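Local coordinates for protein methylglyoxal reductase (NADPH-dependent) (Candida albicans SC5314, PDB 6KWS) that probably reduces methylglyoxal with NADPH as hydride donor, as a Rossmann-type oxidoreductase of the extended short-chain dehydrogenase/reductase kind, at residues Arg267-Asn278 / Pro289-Ile300; Leu211-Leu222 / Val327-Val335. The protein carries 1 engineered substitution. All coordinates share one frame; numbering follows the deposited sequence.

Contact 1 of 2, residues Arg267-Asn278 / Pro289-Ile300; sequences RFTSQSLVDIIN and PVDEPGSDKSVI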
loop_
_atom_site.group_PDB
_atom_site.type_symbol
_atom_site.label_atom_id
_atom_site.label_comp_id
_atom_site.label_asym_id
_atom_site.label_seq_id
_atom_site.Cartn_x
_atom_site.Cartn_y
_atom_site.Cartn_z
ATOM N N ARG A 267 0.174 -11.017 12.174
ATOM C CA ARG A 267 1.433 -11.609 11.763
ATOM C C ARG A 267 1.152 -12.882 10.977
ATOM O O ARG A 267 0.114 -13.530 11.159
ATOM C CB ARG A 267 2.308 -11.904 12.988
ATOM C CG ARG A 267 2.752 -10.673 13.731
ATOM C CD ARG A 267 3.577 -9.764 12.832
ATOM N NE ARG A 267 4.593 -9.025 13.585
ATOM C CZ ARG A 267 5.664 -8.445 13.039
ATOM N NH1 ARG A 267 5.875 -8.519 11.727
ATOM N NH2 ARG A 267 6.537 -7.796 13.809
ATOM N N PHE A 268 2.068 -13.231 10.081
ATOM C CA PHE A 268 1.936 -14.482 9.342
ATOM C C PHE A 268 3.317 -15.058 9.070
ATOM O O PHE A 268 4.318 -14.328 9.017
ATOM C CB PHE A 268 1.220 -14.295 7.997
ATOM C CG PHE A 268 2.098 -13.698 6.947
ATOM C CD1 PHE A 268 2.333 -12.328 6.919
ATOM C CD2 PHE A 268 2.737 -14.502 6.019
ATOM C CE1 PHE A 268 3.181 -11.766 5.962
ATOM C CE2 PHE A 268 3.579 -13.956 5.072
ATOM C CZ PHE A 268 3.804 -12.585 5.038
ATOM N N THR A 269 3.353 -16.375 8.883
ATOM C CA THR A 269 4.409 -17.027 8.121
ATOM C C THR A 269 3.777 -17.776 6.955
ATOM O O THR A 269 2.554 -17.897 6.860
ATOM C CB THR A 269 5.236 -17.995 8.970
ATOM O OG1 THR A 269 4.569 -19.264 9.025
ATOM C CG2 THR A 269 5.437 -17.447 10.364
ATOM N N SER A 270 4.615 -18.276 6.049
ATOM C CA SER A 270 4.070 -19.015 4.917
ATOM C C SER A 270 3.265 -20.210 5.383
ATOM O O SER A 270 2.262 -20.566 4.755
ATOM C CB SER A 270 5.182 -19.465 3.983
ATOM O OG SER A 270 5.647 -18.359 3.249
ATOM N N GLN A 271 3.670 -20.827 6.492
ATOM C CA GLN A 271 2.897 -21.943 7.015
ATOM C C GLN A 271 1.496 -21.497 7.420
ATOM O O GLN A 271 0.534 -22.265 7.286
ATOM C CB GLN A 271 3.639 -22.583 8.191
ATOM C CG GLN A 271 2.934 -23.780 8.767
ATOM C CD GLN A 271 3.002 -25.001 7.861
ATOM O OE1 GLN A 271 4.089 -25.485 7.516
ATOM N NE2 GLN A 271 1.835 -25.514 7.480
ATOM N N SER A 272 1.353 -20.253 7.890
ATOM C CA SER A 272 0.025 -19.742 8.196
ATOM C C SER A 272 -0.860 -19.809 6.969
ATOM O O SER A 272 -2.024 -20.219 7.052
ATOM C CB SER A 272 0.116 -18.304 8.691
ATOM O OG SER A 272 1.025 -18.207 9.762
ATOM N N LEU A 273 -0.311 -19.432 5.814
ATOM C CA LEU A 273 -1.095 -19.383 4.587
ATOM C C LEU A 273 -1.421 -20.781 4.089
ATOM O O LEU A 273 -2.567 -21.064 3.723
ATOM C CB LEU A 273 -0.330 -18.598 3.532
ATOM C CG LEU A 273 0.217 -17.269 4.029
ATOM C CD1 LEU A 273 0.940 -16.567 2.892
ATOM C CD2 LEU A 273 -0.916 -16.411 4.598
ATOM N N VAL A 274 -0.411 -21.658 4.055
ATOM C CA VAL A 274 -0.610 -23.069 3.714
ATOM C C VAL A 274 -1.759 -23.664 4.522
ATOM O O VAL A 274 -2.718 -24.207 3.959
ATOM C CB VAL A 274 0.685 -23.865 3.929
ATOM C CG1 VAL A 274 0.435 -25.333 3.666
ATOM C CG2 VAL A 274 1.776 -23.327 3.016
ATOM N N ASP A 275 -1.690 -23.538 5.855
ATOM C CA ASP A 275 -2.726 -24.093 6.730
ATOM C C ASP A 275 -4.119 -23.585 6.364
ATOM O O ASP A 275 -5.073 -24.373 6.288
ATOM C CB ASP A 275 -2.424 -23.768 8.195
ATOM C CG ASP A 275 -1.264 -24.592 8.767
ATOM O OD1 ASP A 275 -0.837 -25.580 8.112
ATOM O OD2 ASP A 275 -0.783 -24.246 9.883
ATOM N N ILE A 276 -4.267 -22.268 6.157
ATOM C CA ILE A 276 -5.573 -21.718 5.799
ATOM C C ILE A 276 -6.068 -22.328 4.497
ATOM O O ILE A 276 -7.242 -22.707 4.377
ATOM C CB ILE A 276 -5.522 -20.187 5.698
ATOM C CG1 ILE A 276 -5.294 -19.552 7.074
ATOM C CG2 ILE A 276 -6.804 -19.672 5.083
ATOM C CD1 ILE A 276 -5.340 -18.022 7.071
ATOM N N ILE A 277 -5.181 -22.437 3.504
ATOM C CA ILE A 277 -5.590 -22.925 2.194
ATOM C C ILE A 277 -5.964 -24.401 2.279
ATOM O O ILE A 277 -7.028 -24.817 1.796
ATOM C CB ILE A 277 -4.479 -22.657 1.158
ATOM C CG1 ILE A 277 -4.256 -21.142 1.020
ATOM C CG2 ILE A 277 -4.808 -23.289 -0.213
ATOM C CD1 ILE A 277 -3.108 -20.760 0.086
ATOM N N ASN A 278 -5.115 -25.207 2.936
ATOM C CA ASN A 278 -5.409 -26.632 3.069
ATOM C C ASN A 278 -6.726 -26.874 3.806
ATOM O O ASN A 278 -7.422 -27.855 3.509
ATOM C CB ASN A 278 -4.245 -27.356 3.744
ATOM C CG ASN A 278 -3.197 -27.825 2.744
ATOM O OD1 ASN A 278 -3.540 -28.429 1.732
ATOM N ND2 ASN A 278 -1.919 -27.579 3.031
ATOM N N PRO A 289 1.639 -28.412 -0.624
ATOM C CA PRO A 289 2.273 -29.044 0.537
ATOM C C PRO A 289 1.455 -28.877 1.804
ATOM O O PRO A 289 0.507 -28.096 1.900
ATOM C CB PRO A 289 3.617 -28.321 0.646
ATOM C CG PRO A 289 3.880 -27.800 -0.731
ATOM C CD PRO A 289 2.525 -27.408 -1.240
ATOM N N VAL A 290 1.843 -29.660 2.803
ATOM C CA VAL A 290 1.279 -29.540 4.132
ATOM C C VAL A 290 2.276 -28.977 5.145
ATOM O O VAL A 290 1.864 -28.244 6.050
ATOM C CB VAL A 290 0.745 -30.913 4.594
ATOM C CG1 VAL A 290 0.188 -30.842 6.017
ATOM C CG2 VAL A 290 -0.316 -31.396 3.625
ATOM N N ASP A 291 3.579 -29.195 4.935
ATOM C CA ASP A 291 4.604 -29.459 5.950
ATOM C C ASP A 291 4.112 -29.499 7.394
ATOM O O ASP A 291 3.361 -30.411 7.751
ATOM C CB ASP A 291 5.772 -28.476 5.846
ATOM C CG ASP A 291 7.149 -29.173 6.040
ATOM O OD1 ASP A 291 8.161 -28.459 6.218
ATOM O OD2 ASP A 291 7.219 -30.430 6.008
ATOM N N GLU A 292 4.576 -28.560 8.247
ATOM C CA GLU A 292 4.387 -28.687 9.691
ATOM C C GLU A 292 3.293 -27.741 10.174
ATOM O O GLU A 292 3.585 -26.601 10.557
ATOM C CB GLU A 292 5.700 -28.416 10.443
ATOM C CG GLU A 292 6.817 -29.499 10.321
ATOM C CD GLU A 292 6.530 -30.823 11.065
ATOM O OE1 GLU A 292 7.409 -31.261 11.847
ATOM O OE2 GLU A 292 5.457 -31.445 10.853
ATOM N N PRO A 293 2.028 -28.174 10.186
ATOM C CA PRO A 293 0.943 -27.260 10.572
ATOM C C PRO A 293 1.117 -26.783 12.002
ATOM O O PRO A 293 1.587 -27.520 12.872
ATOM C CB PRO A 293 -0.321 -28.119 10.422
ATOM C CG PRO A 293 0.092 -29.240 9.498
ATOM C CD PRO A 293 1.518 -29.512 9.851
ATOM N N GLY A 294 0.734 -25.522 12.231
ATOM C CA GLY A 294 0.905 -24.867 13.513
ATOM C C GLY A 294 2.297 -24.343 13.803
ATOM O O GLY A 294 2.460 -23.599 14.780
ATOM N N SER A 295 3.309 -24.692 12.993
ATOM C CA SER A 295 4.662 -24.212 13.251
ATOM C C SER A 295 4.729 -22.689 13.297
ATOM O O SER A 295 5.627 -22.139 13.936
ATOM C CB SER A 295 5.635 -24.762 12.199
ATOM O OG SER A 295 5.670 -23.997 11.001
ATOM N N ASP A 296 3.760 -21.997 12.691
ATOM C CA ASP A 296 3.829 -20.543 12.580
ATOM C C ASP A 296 3.696 -19.850 13.933
ATOM O O ASP A 296 4.375 -18.843 14.182
ATOM C CB ASP A 296 2.766 -20.024 11.599
ATOM C CG ASP A 296 1.350 -20.470 11.953
ATOM O OD1 ASP A 296 0.475 -19.595 12.177
ATOM O OD2 ASP A 296 1.104 -21.701 11.970
ATOM N N LYS A 297 2.838 -20.364 14.823
ATOM C CA LYS A 297 2.605 -19.668 16.094
ATOM C C LYS A 297 3.878 -19.569 16.928
ATOM O O LYS A 297 4.156 -18.516 17.516
ATOM C CB LYS A 297 1.484 -20.335 16.898
ATOM C CG LYS A 297 0.088 -20.105 16.259
ATOM C CD LYS A 297 -0.028 -18.667 15.667
ATOM C CE LYS A 297 -1.211 -18.489 14.669
ATOM N NZ LYS A 297 -1.050 -17.327 13.678
ATOM N N SER A 298 4.673 -20.643 16.986
ATOM C CA SER A 298 5.933 -20.553 17.718
ATOM C C SER A 298 6.930 -19.660 17.002
ATOM O O SER A 298 7.685 -18.940 17.660
ATOM C CB SER A 298 6.539 -21.935 17.956
ATOM O OG SER A 298 5.625 -22.758 18.664
ATOM N N VAL A 299 6.943 -19.669 15.668
ATOM C CA VAL A 299 7.894 -18.837 14.936
ATOM C C VAL A 299 7.572 -17.351 15.114
ATOM O O VAL A 299 8.473 -16.528 15.321
ATOM C CB VAL A 299 7.930 -19.236 13.449
ATOM C CG1 VAL A 299 8.783 -18.264 12.637
ATOM C CG2 VAL A 299 8.495 -20.638 13.304
ATOM N N ILE A 300 6.288 -16.981 15.025
ATOM C CA ILE A 300 5.896 -15.590 15.239
ATOM C C ILE A 300 6.174 -15.175 16.676
ATOM O O ILE A 300 6.659 -14.068 16.946
ATOM C CB ILE A 300 4.414 -15.408 14.880
ATOM C CG1 ILE A 300 4.192 -15.569 13.378
ATOM C CG2 ILE A 300 3.884 -14.071 15.353
ATOM C CD1 ILE A 300 2.761 -15.984 13.041
#
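Gln271 lays its carboxamide against the loop 290-293 and makes two bonds there. NE2 donates nearly straight to Val290 O (3.1 Å), which lies in the amide plane, while OE1 accepts a weak, bent bond from Glu292 N. The side chain leaves with CG anti to the backbone N and bends at chi2 (72°), bringing CG and CD against Glu292 O. NE2 also reaches Asp275 OD1 one helical turn on (2.7 Å), from above the carboxylate plane; this fixes the amide's rotation. Asp275 OD2 in turn accepts Gly294 N on its syn side (3.1 Å, 170°), pinning the type II turn Glu292-Ser295, with Pro293 and Gly294 in its two central places. At the far end, Asn278 ND2 donates to Pro289 O (2.7 Å) within its own amide plane. At the helix start, Thr269 N donates to Ser272 OG, and that hydroxyl makes a weak bond to Asp296 OD1 (2.8 Å). Asp275 OD2 and Asp296 OD2 stand 3.8 Å apart, like charges that would probably disfavour each other; Lys297 NZ, in a salt bridge with Asp296 OD1 whose bond is weak, may offset this. The tight part, with Gln271 and Asp296, includes Ile300 CG2 on Arg267 CB (3.6 Å) and Thr269 CG2 by Ile300 CG1; the guanidinium turns away to Glu136 and Ala305 O. Against it stands the exposed loop 290-294, where Asp291 is poorly ordered. Helices 270-278 and 295-300 run nearly antiparallel (155°), the first beginning at a strand-to-helix junction with a capping box formed by Thr269 and Ser272.

Contact 2 of 2, residues Leu211-Leu222 / Val327-Val335; sequences LNTSSEIINSIL and VYDTVEQIV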
loop_
_atom_site.group_PDB
_atom_site.type_symbol
_atom_site.label_atom_id
_atom_site.label_comp_id
_atom_site.label_asym_id
_atom_site.label_seq_id
_atom_site.Cartn_x
_atom_site.Cartn_y
_atom_site.Cartn_z
ATOM N N LEU A 211 0.711 -12.372 -9.907
ATOM C CA LEU A 211 0.284 -11.092 -9.355
ATOM C C LEU A 211 1.498 -10.184 -9.230
ATOM O O LEU A 211 2.579 -10.610 -8.797
ATOM C CB LEU A 211 -0.400 -11.271 -7.994
ATOM C CG LEU A 211 -1.562 -12.270 -7.830
ATOM C CD1 LEU A 211 -2.483 -11.841 -6.703
ATOM C CD2 LEU A 211 -2.349 -12.451 -9.116
ATOM N N ASN A 212 1.333 -8.934 -9.638
ATOM C CA ASN A 212 2.413 -7.975 -9.463
ATOM C C ASN A 212 2.398 -7.338 -8.069
ATOM O O ASN A 212 3.268 -6.513 -7.759
ATOM C CB ASN A 212 2.356 -6.915 -10.578
ATOM C CG ASN A 212 2.920 -7.435 -11.921
ATOM O OD1 ASN A 212 3.735 -8.368 -11.955
ATOM N ND2 ASN A 212 2.486 -6.822 -13.024
ATOM N N THR A 213 1.457 -7.758 -7.209
ATOM C CA THR A 213 1.226 -7.221 -5.877
ATOM C C THR A 213 1.876 -8.107 -4.817
ATOM O O THR A 213 2.617 -9.052 -5.108
ATOM C CB THR A 213 -0.277 -7.099 -5.567
ATOM O OG1 THR A 213 -0.775 -8.342 -5.033
ATOM C CG2 THR A 213 -1.089 -6.726 -6.812
ATOM N N SER A 214 1.563 -7.808 -3.555
ATOM C CA SER A 214 2.062 -8.591 -2.438
ATOM C C SER A 214 1.263 -9.867 -2.208
ATOM O O SER A 214 1.718 -10.756 -1.479
ATOM C CB SER A 214 2.048 -7.749 -1.174
ATOM O OG SER A 214 2.909 -8.341 -0.231
ATOM N N SER A 215 0.081 -9.977 -2.812
ATOM C CA SER A 215 -0.657 -11.227 -2.756
ATOM C C SER A 215 0.070 -12.355 -3.482
ATOM O O SER A 215 -0.343 -13.510 -3.351
ATOM C CB SER A 215 -2.065 -11.026 -3.339
ATOM O OG SER A 215 -2.964 -10.436 -2.398
ATOM N N GLU A 216 1.150 -12.053 -4.227
ATOM C CA GLU A 216 1.972 -13.089 -4.852
ATOM C C GLU A 216 2.591 -14.034 -3.829
ATOM O O GLU A 216 2.797 -15.211 -4.142
ATOM C CB GLU A 216 3.065 -12.465 -5.724
ATOM C CG GLU A 216 4.102 -13.468 -6.255
ATOM C CD GLU A 216 3.563 -14.357 -7.430
ATOM O OE1 GLU A 216 2.482 -14.052 -8.004
ATOM O OE2 GLU A 216 4.218 -15.379 -7.754
ATOM N N ILE A 217 2.883 -13.559 -2.616
ATOM C CA ILE A 217 3.217 -14.474 -1.525
ATOM C C ILE A 217 2.182 -15.593 -1.440
ATOM O O ILE A 217 2.520 -16.783 -1.408
ATOM C CB ILE A 217 3.328 -13.692 -0.205
ATOM C CG1 ILE A 217 4.302 -12.537 -0.409
ATOM C CG2 ILE A 217 3.760 -14.592 0.931
ATOM C CD1 ILE A 217 4.552 -11.728 0.807
ATOM N N ILE A 218 0.903 -15.218 -1.436
ATOM C CA ILE A 218 -0.182 -16.195 -1.413
ATOM C C ILE A 218 -0.214 -16.989 -2.715
ATOM O O ILE A 218 -0.313 -18.222 -2.717
ATOM C CB ILE A 218 -1.515 -15.474 -1.152
ATOM C CG1 ILE A 218 -1.490 -14.886 0.264
ATOM C CG2 ILE A 218 -2.683 -16.418 -1.347
ATOM C CD1 ILE A 218 -2.576 -13.898 0.565
ATOM N N ASN A 219 -0.130 -16.282 -3.844
ATOM C CA ASN A 219 -0.133 -16.932 -5.150
ATOM C C ASN A 219 0.989 -17.957 -5.271
ATOM O O ASN A 219 0.792 -19.036 -5.842
ATOM C CB ASN A 219 -0.001 -15.877 -6.249
ATOM C CG ASN A 219 -0.567 -16.341 -7.565
ATOM O OD1 ASN A 219 -1.455 -17.182 -7.593
ATOM N ND2 ASN A 219 -0.044 -15.815 -8.662
ATOM N N SER A 220 2.177 -17.637 -4.746
ATOM C CA SER A 220 3.305 -18.541 -4.907
ATOM C C SER A 220 3.073 -19.857 -4.168
ATOM O O SER A 220 3.576 -20.903 -4.599
ATOM C CB SER A 220 4.585 -17.860 -4.434
ATOM O OG SER A 220 4.659 -17.879 -3.021
ATOM N N ILE A 221 2.297 -19.833 -3.077
ATOM C CA ILE A 221 1.865 -21.076 -2.435
ATOM C C ILE A 221 1.088 -21.953 -3.415
ATOM O O ILE A 221 1.282 -23.175 -3.467
ATOM C CB ILE A 221 1.014 -20.788 -1.187
ATOM C CG1 ILE A 221 1.778 -19.973 -0.137
ATOM C CG2 ILE A 221 0.484 -22.077 -0.617
ATOM C CD1 ILE A 221 3.071 -20.571 0.271
ATOM N N LEU A 222 0.182 -21.354 -4.195
ATOM C CA LEU A 222 -0.678 -22.152 -5.066
ATOM C C LEU A 222 0.081 -22.853 -6.181
ATOM O O LEU A 222 -0.478 -23.754 -6.809
ATOM C CB LEU A 222 -1.781 -21.287 -5.686
ATOM C CG LEU A 222 -2.740 -20.659 -4.682
ATOM C CD1 LEU A 222 -3.781 -19.807 -5.356
ATOM C CD2 LEU A 222 -3.390 -21.741 -3.872
ATOM N N VAL A 327 -7.041 -14.193 3.266
ATOM C CA VAL A 327 -6.440 -15.234 2.436
ATOM C C VAL A 327 -7.492 -15.892 1.562
ATOM O O VAL A 327 -7.278 -16.096 0.358
ATOM C CB VAL A 327 -5.709 -16.266 3.309
ATOM C CG1 VAL A 327 -5.311 -17.470 2.473
ATOM C CG2 VAL A 327 -4.503 -15.632 3.927
ATOM N N TYR A 328 -8.649 -16.216 2.152
ATOM C CA TYR A 328 -9.723 -16.888 1.423
ATOM C C TYR A 328 -10.218 -16.036 0.273
ATOM O O TYR A 328 -10.288 -16.503 -0.873
ATOM C CB TYR A 328 -10.890 -17.207 2.358
ATOM C CG TYR A 328 -12.036 -17.898 1.665
ATOM C CD1 TYR A 328 -12.015 -19.273 1.463
ATOM C CD2 TYR A 328 -13.145 -17.183 1.213
ATOM C CE1 TYR A 328 -13.059 -19.915 0.841
ATOM C CE2 TYR A 328 -14.194 -17.820 0.588
ATOM C CZ TYR A 328 -14.145 -19.190 0.401
ATOM O OH TYR A 328 -15.179 -19.864 -0.219
ATOM N N ASP A 329 -10.575 -14.779 0.565
ATOM C CA ASP A 329 -11.056 -13.896 -0.486
ATOM C C ASP A 329 -10.043 -13.779 -1.606
ATOM O O ASP A 329 -10.423 -13.627 -2.769
ATOM C CB ASP A 329 -11.366 -12.517 0.078
ATOM C CG ASP A 329 -12.547 -12.516 1.008
ATOM O OD1 ASP A 329 -13.272 -13.531 1.079
ATOM O OD2 ASP A 329 -12.757 -11.478 1.668
ATOM N N THR A 330 -8.754 -13.872 -1.287
ATOM C CA THR A 330 -7.728 -13.737 -2.313
ATOM C C THR A 330 -7.647 -14.991 -3.170
ATOM O O THR A 330 -7.633 -14.914 -4.407
ATOM C CB THR A 330 -6.369 -13.458 -1.663
ATOM O OG1 THR A 330 -6.479 -12.342 -0.780
ATOM C CG2 THR A 330 -5.291 -13.174 -2.707
ATOM N N VAL A 331 -7.546 -16.150 -2.518
ATOM C CA VAL A 331 -7.434 -17.397 -3.257
ATOM C C VAL A 331 -8.688 -17.628 -4.093
ATOM O O VAL A 331 -8.603 -18.023 -5.268
ATOM C CB VAL A 331 -7.167 -18.571 -2.293
ATOM C CG1 VAL A 331 -7.181 -19.911 -3.056
ATOM C CG2 VAL A 331 -5.853 -18.379 -1.586
ATOM N N GLU A 332 -9.869 -17.393 -3.497
ATOM C CA GLU A 332 -11.127 -17.587 -4.209
ATOM C C GLU A 332 -11.104 -16.828 -5.520
ATOM O O GLU A 332 -11.409 -17.374 -6.587
ATOM C CB GLU A 332 -12.301 -17.118 -3.348
ATOM C CG GLU A 332 -13.610 -17.866 -3.608
ATOM C CD GLU A 332 -14.868 -17.038 -3.280
ATOM O OE1 GLU A 332 -15.998 -17.555 -3.495
ATOM O OE2 GLU A 332 -14.730 -15.873 -2.820
ATOM N N GLN A 333 -10.672 -15.572 -5.457
ATOM C CA GLN A 333 -10.623 -14.742 -6.647
ATOM C C GLN A 333 -9.670 -15.319 -7.677
ATOM O O GLN A 333 -10.029 -15.477 -8.838
ATOM C CB GLN A 333 -10.222 -13.336 -6.251
ATOM C CG GLN A 333 -10.541 -12.284 -7.261
ATOM C CD GLN A 333 -9.881 -10.978 -6.911
ATOM O OE1 GLN A 333 -8.757 -10.952 -6.408
ATOM N NE2 GLN A 333 -10.580 -9.884 -7.147
ATOM N N ILE A 334 -8.458 -15.669 -7.263
ATOM C CA ILE A 334 -7.477 -16.228 -8.190
ATOM C C ILE A 334 -8.006 -17.505 -8.833
ATOM O O ILE A 334 -7.935 -17.684 -10.055
ATOM C CB ILE A 334 -6.145 -16.493 -7.463
ATOM C CG1 ILE A 334 -5.550 -15.198 -6.901
ATOM C CG2 ILE A 334 -5.172 -17.219 -8.374
ATOM C CD1 ILE A 334 -4.216 -15.393 -6.173
ATOM N N VAL A 335 -8.510 -18.430 -8.014
ATOM C CA VAL A 335 -8.918 -19.733 -8.533
ATOM C C VAL A 335 -10.069 -19.575 -9.524
ATOM O O VAL A 335 -10.021 -20.087 -10.650
ATOM C CB VAL A 335 -9.275 -20.678 -7.370
ATOM C CG1 VAL A 335 -10.051 -21.850 -7.856
ATOM C CG2 VAL A 335 -8.009 -21.164 -6.702
#
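Glu216 OE1 is gripped by two of the residues that touch Ile334: Asn219 ND2 donates to it (3.1 Å) on the syn side but tilted 35° from the carboxylate plane, and Leu211 N adds a weak bond, as does Ser210 OG. This ties the loop before helix 216-222 to its first turn. Helix 216-222 packs on helix 327-335, an alpha-alpha packing in the C-terminal part of an extended short-chain dehydrogenase/reductase fold. The helices cross at -59°, and no hydrogen bond joins them. ND2 of Asn219 also donates to Gln209 O; ND2 thus has two acceptors, and OD1 lies against Ile334 CD1 (3.6 Å). Leu211 CD1 and Ile334 CD1 meet tip to tip. One turn back along helix 327-335, Val331 CG2 packs on Ile218 CG2 (3.7 Å), while Ile218 CD1 lies by Val327 CG2; Leu222 CD1 fills in beside Val331 CG1 and Ile334 CG2. Thr330 keeps OG1 for Ser326 O in its own helix and presents CG2, anti to its backbone N, to Ser215. That serine lies beside Phe12, an NADPH-binding residue. Its OG bonds Gly199 O, and the same OG lies 3.6 Å from Thr330 CG2.

Overall arrangement
From the N terminus the chain first builds the Rossmann strands, then reaches 211-222, which remains without its partner in contact 2 for about a hundred residues. Strands 234-239 and 260-269 follow, and helix 270-280 leaves the second of them. After a short connection, 289-300 folds back and closes the small loop of contact 1. The chain then runs on to helix 323-337, whose 327-335 part returns to 211-222 and closes the wide loop of contact 2, which encloses contact 1 entirely. Leu273 packs on Val327 and Ile218, Ile276 on Val327, and Ile277 on Ile221, joining the two contacts through one apolar helix cluster that ties the end of strand 260-269 to the C-terminal helix 323-337.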